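Two-domain protein containing predicted PHP-like metal-dependent phosphoesterase (Bacteroides vulgatus ATCC 8482, PDB 3E38) binds zinc and is probably a PHP-type metal-dependent phosphoesterase, possibly acting as a nucleic acid exonuclease, with an additional Ig-like domain. Local coordinates at residues 133-138 with 142-147; 101-106 with 152-157; 181-184 with 188-191. All coordinates share one frame; numbering follows the deposited sequence.

Interaction 1: residues 133-138 with 142-147. With ZN (zinc ion), chain H.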
# COMPACT_ATOMS: atom_id res chain seq x y z
N MSE B 133 25.54 -28.46 5.98
CA MSE B 133 25.73 -27.62 7.16
C MSE B 133 26.24 -26.24 6.89
O MSE B 133 27.23 -26.05 6.18
CB MSE B 133 26.72 -28.32 8.12
CG MSE B 133 26.04 -29.50 8.87
SE MSE B 133 27.28 -30.74 9.66
CE MSE B 133 27.87 -31.69 8.07
N PHE B 134 25.58 -25.26 7.49
CA PHE B 134 26.07 -23.90 7.35
C PHE B 134 26.06 -23.06 8.63
O PHE B 134 25.27 -23.25 9.51
CB PHE B 134 25.35 -23.18 6.20
CG PHE B 134 23.85 -23.08 6.36
CD1 PHE B 134 23.28 -21.99 7.02
CD2 PHE B 134 23.02 -24.05 5.81
CE1 PHE B 134 21.88 -21.88 7.13
CE2 PHE B 134 21.63 -23.94 5.91
CZ PHE B 134 21.06 -22.85 6.58
N TRP B 135 27.05 -22.18 8.71
CA TRP B 135 27.17 -21.23 9.81
C TRP B 135 26.09 -20.12 9.71
O TRP B 135 25.96 -19.41 8.70
CB TRP B 135 28.59 -20.68 9.82
CG TRP B 135 28.91 -19.77 10.93
CD1 TRP B 135 28.23 -19.61 12.10
CD2 TRP B 135 30.10 -18.97 11.04
NE1 TRP B 135 28.89 -18.72 12.91
CE2 TRP B 135 30.04 -18.31 12.28
CE3 TRP B 135 31.18 -18.74 10.20
CZ2 TRP B 135 31.03 -17.42 12.70
CZ3 TRP B 135 32.18 -17.88 10.62
CH2 TRP B 135 32.09 -17.22 11.86
N ASN B 136 25.31 -20.01 10.79
CA ASN B 136 24.27 -18.98 10.90
C ASN B 136 24.76 -17.65 11.49
O ASN B 136 25.54 -17.61 12.42
CB ASN B 136 23.07 -19.45 11.74
CG ASN B 136 22.46 -20.73 11.25
OD1 ASN B 136 22.53 -21.06 10.07
ND2 ASN B 136 21.87 -21.48 12.17
N HIS B 137 24.22 -16.57 10.93
CA HIS B 137 24.47 -15.22 11.40
C HIS B 137 25.82 -15.04 12.08
O HIS B 137 25.90 -14.77 13.25
CB HIS B 137 23.34 -14.76 12.35
CG HIS B 137 22.89 -15.78 13.35
ND1 HIS B 137 23.64 -16.14 14.45
CD2 HIS B 137 21.73 -16.47 13.45
CE1 HIS B 137 22.97 -17.02 15.16
NE2 HIS B 137 21.82 -17.26 14.56
N PRO B 138 26.90 -15.21 11.32
CA PRO B 138 28.20 -15.03 11.94
C PRO B 138 28.31 -13.67 12.62
O PRO B 138 28.87 -13.53 13.70
CB PRO B 138 29.18 -15.14 10.74
CG PRO B 138 28.30 -15.18 9.47
CD PRO B 138 26.97 -15.66 9.92
N SER B 142 24.98 -10.08 19.04
CA SER B 142 24.75 -10.62 20.37
C SER B 142 25.90 -11.54 20.79
O SER B 142 26.27 -11.66 21.96
CB SER B 142 23.42 -11.37 20.44
OG SER B 142 23.31 -11.98 21.71
N GLN B 143 26.50 -12.16 19.79
CA GLN B 143 27.59 -13.10 20.01
C GLN B 143 28.94 -12.53 19.55
O GLN B 143 29.99 -12.98 19.99
CB GLN B 143 27.27 -14.45 19.37
CG GLN B 143 26.21 -15.25 20.14
CD GLN B 143 26.18 -16.71 19.74
OE1 GLN B 143 26.44 -17.06 18.60
NE2 GLN B 143 25.86 -17.57 20.69
N GLN B 144 28.88 -11.57 18.63
CA GLN B 144 30.08 -10.85 18.16
C GLN B 144 29.72 -9.37 18.07
O GLN B 144 29.44 -8.83 17.00
CB GLN B 144 30.59 -11.38 16.82
CG GLN B 144 30.96 -12.88 16.82
CD GLN B 144 31.96 -13.28 15.75
OE1 GLN B 144 33.17 -13.16 15.94
NE2 GLN B 144 31.45 -13.82 14.64
N PRO B 145 29.72 -8.69 19.22
CA PRO B 145 29.23 -7.32 19.22
C PRO B 145 30.12 -6.26 18.60
O PRO B 145 29.63 -5.18 18.34
CB PRO B 145 29.07 -6.99 20.71
CG PRO B 145 29.88 -7.96 21.43
CD PRO B 145 30.06 -9.15 20.58
N ASP B 146 31.39 -6.52 18.35
CA ASP B 146 32.22 -5.43 17.84
C ASP B 146 32.75 -5.72 16.46
O ASP B 146 32.84 -4.85 15.63
CB ASP B 146 33.35 -5.13 18.81
CG ASP B 146 32.84 -4.65 20.15
OD1 ASP B 146 31.81 -3.95 20.20
OD2 ASP B 146 33.48 -4.97 21.18
N THR B 147 33.02 -6.98 16.23
CA THR B 147 33.59 -7.42 14.97
C THR B 147 33.19 -8.86 14.67
O THR B 147 33.17 -9.69 15.57
CB THR B 147 35.12 -7.38 15.06
OG1 THR B 147 35.58 -6.02 15.05
CG2 THR B 147 35.72 -8.09 13.89
ZN ZN H . 20.56 -18.72 15.63
O HOH W 1 26.02 -16.13 15.96
O HOH W 2 19.38 -18.60 14.26

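Interaction 2: residues 101-106 with 152-157. With ZN (zinc ion), chain H.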
# COMPACT_ATOMS: atom_id res chain seq x y z
N GLY B 101 29.22 -20.97 17.82
CA GLY B 101 28.01 -20.21 17.64
C GLY B 101 26.87 -21.08 17.21
O GLY B 101 26.66 -22.15 17.76
N HIS B 102 26.10 -20.60 16.25
CA HIS B 102 24.92 -21.33 15.73
C HIS B 102 25.11 -21.78 14.31
O HIS B 102 25.51 -20.99 13.45
CB HIS B 102 23.68 -20.43 15.71
CG HIS B 102 23.29 -19.85 17.03
ND1 HIS B 102 22.03 -19.36 17.26
CD2 HIS B 102 23.98 -19.69 18.18
CE1 HIS B 102 21.96 -18.91 18.51
NE2 HIS B 102 23.12 -19.11 19.09
N PHE B 103 24.80 -23.05 14.07
CA PHE B 103 24.82 -23.65 12.72
C PHE B 103 23.50 -24.37 12.43
O PHE B 103 22.89 -24.92 13.30
CB PHE B 103 25.88 -24.73 12.57
CG PHE B 103 27.32 -24.22 12.45
CD1 PHE B 103 27.89 -23.46 13.43
CD2 PHE B 103 28.09 -24.56 11.33
CE1 PHE B 103 29.19 -22.99 13.30
CE2 PHE B 103 29.37 -24.09 11.18
CZ PHE B 103 29.93 -23.31 12.18
N ASN B 104 23.14 -24.39 11.16
CA ASN B 104 22.03 -25.20 10.68
C ASN B 104 22.55 -26.42 9.95
O ASN B 104 23.49 -26.35 9.19
CB ASN B 104 21.08 -24.44 9.80
CG ASN B 104 20.03 -23.70 10.58
OD1 ASN B 104 20.18 -23.48 11.78
ND2 ASN B 104 18.95 -23.33 9.91
N ALA B 105 21.92 -27.54 10.29
CA ALA B 105 22.13 -28.85 9.68
C ALA B 105 20.85 -29.12 8.91
O ALA B 105 19.79 -29.24 9.51
CB ALA B 105 22.37 -29.91 10.75
N ILE B 106 20.95 -29.14 7.58
CA ILE B 106 19.78 -29.46 6.76
C ILE B 106 20.05 -30.73 5.95
O ILE B 106 21.18 -31.26 5.84
CB ILE B 106 19.28 -28.25 5.90
CG1 ILE B 106 20.26 -27.88 4.79
CG2 ILE B 106 19.00 -27.01 6.83
CD1 ILE B 106 19.76 -26.85 3.83
N PRO B 152 39.05 -20.20 15.77
CA PRO B 152 39.80 -21.43 15.43
C PRO B 152 38.87 -22.65 15.32
O PRO B 152 39.21 -23.65 14.70
CB PRO B 152 40.85 -21.55 16.57
CG PRO B 152 40.82 -20.21 17.31
CD PRO B 152 39.45 -19.61 17.06
N GLU B 153 37.67 -22.51 15.87
CA GLU B 153 36.67 -23.58 15.84
C GLU B 153 35.98 -23.64 14.51
O GLU B 153 35.50 -24.68 14.08
CB GLU B 153 35.56 -23.38 16.87
CG GLU B 153 35.99 -23.59 18.30
CD GLU B 153 36.53 -22.34 18.96
OE1 GLU B 153 37.00 -21.41 18.27
OE2 GLU B 153 36.47 -22.30 20.19
N HIS B 154 35.86 -22.49 13.88
CA HIS B 154 35.22 -22.46 12.58
C HIS B 154 36.22 -23.11 11.62
O HIS B 154 35.88 -23.81 10.69
CB HIS B 154 34.79 -21.02 12.21
CG HIS B 154 33.91 -20.38 13.24
ND1 HIS B 154 34.32 -19.31 14.01
CD2 HIS B 154 32.66 -20.71 13.68
CE1 HIS B 154 33.36 -19.00 14.87
NE2 HIS B 154 32.35 -19.84 14.70
N THR B 155 37.49 -22.94 11.92
CA THR B 155 38.52 -23.53 11.09
C THR B 155 38.47 -25.02 11.22
O THR B 155 38.62 -25.77 10.24
CB THR B 155 39.92 -23.03 11.47
OG1 THR B 155 40.14 -21.76 10.84
CG2 THR B 155 40.96 -23.98 10.97
N ALA B 156 38.27 -25.46 12.45
CA ALA B 156 38.22 -26.88 12.74
C ALA B 156 37.02 -27.46 12.03
O ALA B 156 37.13 -28.35 11.21
CB ALA B 156 38.14 -27.14 14.25
N LEU B 157 35.88 -26.92 12.38
CA LEU B 157 34.61 -27.37 11.80
C LEU B 157 34.71 -27.46 10.28
O LEU B 157 34.25 -28.41 9.66
CB LEU B 157 33.46 -26.43 12.20
CG LEU B 157 32.84 -26.65 13.57
CD1 LEU B 157 32.21 -25.38 14.09
CD2 LEU B 157 31.83 -27.80 13.50
ZN ZN H . 20.56 -18.72 15.63
O HOH W 2 19.38 -18.60 14.26

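Interaction 3: residues 181-184 with 188-191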
# COMPACT_ATOMS: atom_id res chain seq x y z
N TRP B 181 34.59 -14.82 3.08
CA TRP B 181 34.90 -16.14 3.67
C TRP B 181 34.52 -17.22 2.69
O TRP B 181 35.28 -18.13 2.42
CB TRP B 181 34.19 -16.37 5.00
CG TRP B 181 34.81 -15.57 6.07
CD1 TRP B 181 36.11 -15.17 6.12
CD2 TRP B 181 34.23 -15.16 7.32
NE1 TRP B 181 36.36 -14.47 7.27
CE2 TRP B 181 35.23 -14.47 8.04
CE3 TRP B 181 33.00 -15.33 7.90
CZ2 TRP B 181 35.00 -13.92 9.28
CZ3 TRP B 181 32.78 -14.79 9.15
CH2 TRP B 181 33.76 -14.09 9.82
N CYS B 182 33.32 -17.09 2.17
CA CYS B 182 32.82 -18.06 1.19
C CYS B 182 33.67 -18.05 -0.07
O CYS B 182 33.94 -19.11 -0.66
CB CYS B 182 31.38 -17.80 0.83
SG CYS B 182 30.24 -18.02 2.21
N LEU B 183 34.16 -16.86 -0.42
CA LEU B 183 34.99 -16.71 -1.62
C LEU B 183 36.34 -17.40 -1.38
O LEU B 183 36.78 -18.20 -2.20
CB LEU B 183 35.20 -15.25 -2.07
CG LEU B 183 33.97 -14.44 -2.51
CD1 LEU B 183 34.43 -13.03 -2.90
CD2 LEU B 183 33.14 -15.09 -3.64
N ASP B 184 36.92 -17.16 -0.22
CA ASP B 184 38.26 -17.73 0.08
C ASP B 184 38.22 -19.22 0.39
O ASP B 184 39.12 -19.96 0.03
CB ASP B 184 38.89 -17.04 1.28
CG ASP B 184 39.15 -15.56 1.03
OD1 ASP B 184 39.29 -15.17 -0.15
OD2 ASP B 184 39.21 -14.79 2.02
N THR B 188 29.24 -22.20 0.02
CA THR B 188 27.92 -21.79 -0.51
C THR B 188 27.37 -20.60 0.25
O THR B 188 27.24 -20.68 1.46
CB THR B 188 26.96 -22.95 -0.44
OG1 THR B 188 27.52 -24.00 -1.22
CG2 THR B 188 25.56 -22.57 -0.98
N MSE B 189 27.11 -19.50 -0.46
CA MSE B 189 26.52 -18.30 0.15
C MSE B 189 25.03 -18.53 0.29
O MSE B 189 24.36 -18.91 -0.66
CB MSE B 189 26.76 -17.05 -0.69
CG MSE B 189 28.24 -16.78 -0.91
SE MSE B 189 28.42 -15.15 -1.85
CE MSE B 189 30.30 -15.44 -2.48
N ILE B 190 24.59 -18.33 1.52
CA ILE B 190 23.21 -18.56 1.95
C ILE B 190 22.49 -17.32 2.44
O ILE B 190 23.05 -16.45 3.08
CB ILE B 190 23.13 -19.60 3.09
CG1 ILE B 190 23.63 -20.97 2.67
CG2 ILE B 190 21.64 -19.79 3.54
CD1 ILE B 190 22.71 -21.68 1.68
N GLY B 191 21.20 -17.29 2.19
CA GLY B 191 20.39 -16.21 2.72
C GLY B 191 19.05 -16.70 3.21
O GLY B 191 18.31 -17.37 2.48

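Interaction 1: residues 133-138 with 142-147
The Trp135 indole is approached obliquely by the amide of Gln144, with CZ2 4.1 Å from NE2 and the two planes 27° apart. Pro138, of the same segment as Trp135, places CB over one indole face, 3.5 Å above the plane and toward the rim. The His137 imidazole has Asn136 CB over one face, while waters 1 and 2 lie at its edge, in its plane. Water 1 accepts from His137 ND1 at 2.8 Å. It lies 2.8 Å from Gln143 OE1, to which it can donate, so it can bridge the segments.

The direct polar link is Gln144 NE2 to Pro138 O, 2.8 Å long with an N-H...O angle of 153°. The donor stands above the carbonyl plane, not on a lone pair. The amide's other end is fixed too: OE1 accepts from Lys149 N and Trp151 NE1. Gln144 O bonds Arg297 of a second subunit.

His137 sets CG between its backbone N and carbonyl carbon (chi1 43°), and from there NE2 reaches zinc at 2.2 Å. His137 follows strand 132-135, and with His102 and Glu93 (shared with a second zinc) from other strands it builds a cluster consistent with the multi-zinc site of PHP-type phosphoesterases.

Interaction 2: residues 101-106 with 152-157
Phe103 and His154 meet edge to edge: CZ of the phenyl ring lies 4.1 Å from His154 CD2, and each of these atoms sits close to the plane of the other ring. Neither residue therefore offers its face to the other. Leu157 and Phe103 point at each other from opposite directions, and Leu157 CD1 meets the same end of the phenyl ring, 3.6 Å from Phe103 CZ and 3.9 Å from Phe103 CE1. His154 and Leu157 are three residues apart in the helix, which puts both side chains on the flank that meets the strand. Phe103 keeps CG opposite its carbonyl carbon (chi1 -75°), and its ring projects from the strand toward that flank.

Side chains alternate along strand 102-106. Phe103 packs against helix 152-159, whereas His102 before it turns to the metal side, where ND1 binds zinc at 2.3 Å. This division between a helix-covered face and a metal-bearing face is consistent with the distorted beta/alpha barrel of the PHP family.

The rotation of the His154 ring is fixed at both nitrogens: NE2 donates to Pro100 O, and ND1 accepts from Trp151 N. With an alanine at Phe103, a gap is likely to open in front of Leu157 CD1 and His154 CD2, and Trp135 would lose a stacking partner. Trp135 stacks on both His154 and Phe103, and Phe123 meets Phe103 edge-to-face.

Interaction 3: residues 181-184 with 188-191
The backbones draw nearest at Cys182 and Thr188, whose CA atoms are 6.4 Å apart, as the chain leaves helix 176-185 and turns back into strand 188-192; no hydrogen bond links the two segments, and the contact rests on side-chain packing. Cys182 directs its CB toward the strand. That carbon lies 3.7 Å from Met189 CG, and Cys182 SG is 3.9 Å from the same CG, so both heavy atoms of the cysteine side chain lie against Met189 CG. The sulfur is brought there by a first torsion that sets it opposite the carbonyl carbon of Cys182, beside the backbone N (chi1 -65°). Cys182 SG also makes a van der Waals approach to Thr188 O, at 4.1 Å.

Met189, present as selenomethionine, runs extended beyond CG (chi2 -176°, chi3 -162°), which carries its end past Cys182 to the neighbourhood of Leu183, whose side chain it crosses at a slant. The modelled separation there is too short to be trusted, so only the adjacency of the two side chains can be inferred.

Helix 176-185 lies in the chain between strands 165-170 and 188-192, which are parallel neighbours in the sheet: a beta-alpha-beta crossover, and this contact packs the end of its helix on the start of its second strand. Thr188 and Ile190 pair through their backbones with residues of strand 165-170.

Thr188 points its CB away from the helix, and its OG1 bonds Leu230 O. At the helix end, Arg246 NH2 makes a weak hydrogen bond to Cys182 O.

All three contacts belong to one mixed sheet and its covering helices and a loop. Interactions 1 and 2 are centred about 10 Å apart and share a zinc ion; their strands, 132-135 and 102-106, are sheet neighbours, and Asn136 N lies 2.8 Å from His102 O. Along the chain, interaction 1 is nested within the loop that interaction 2 closes, and interaction 3 follows both. Interaction 3 is centred about 14 Å from interaction 1 and about 13 Å from interaction 2, away from the metals, yet Trp181 CZ3 packs 3.5 Å from Trp135 CZ3. Strand 165-170 lies between strands 132-135 and 188-192, so the zinc-bearing part of the sheet continues into the crossover.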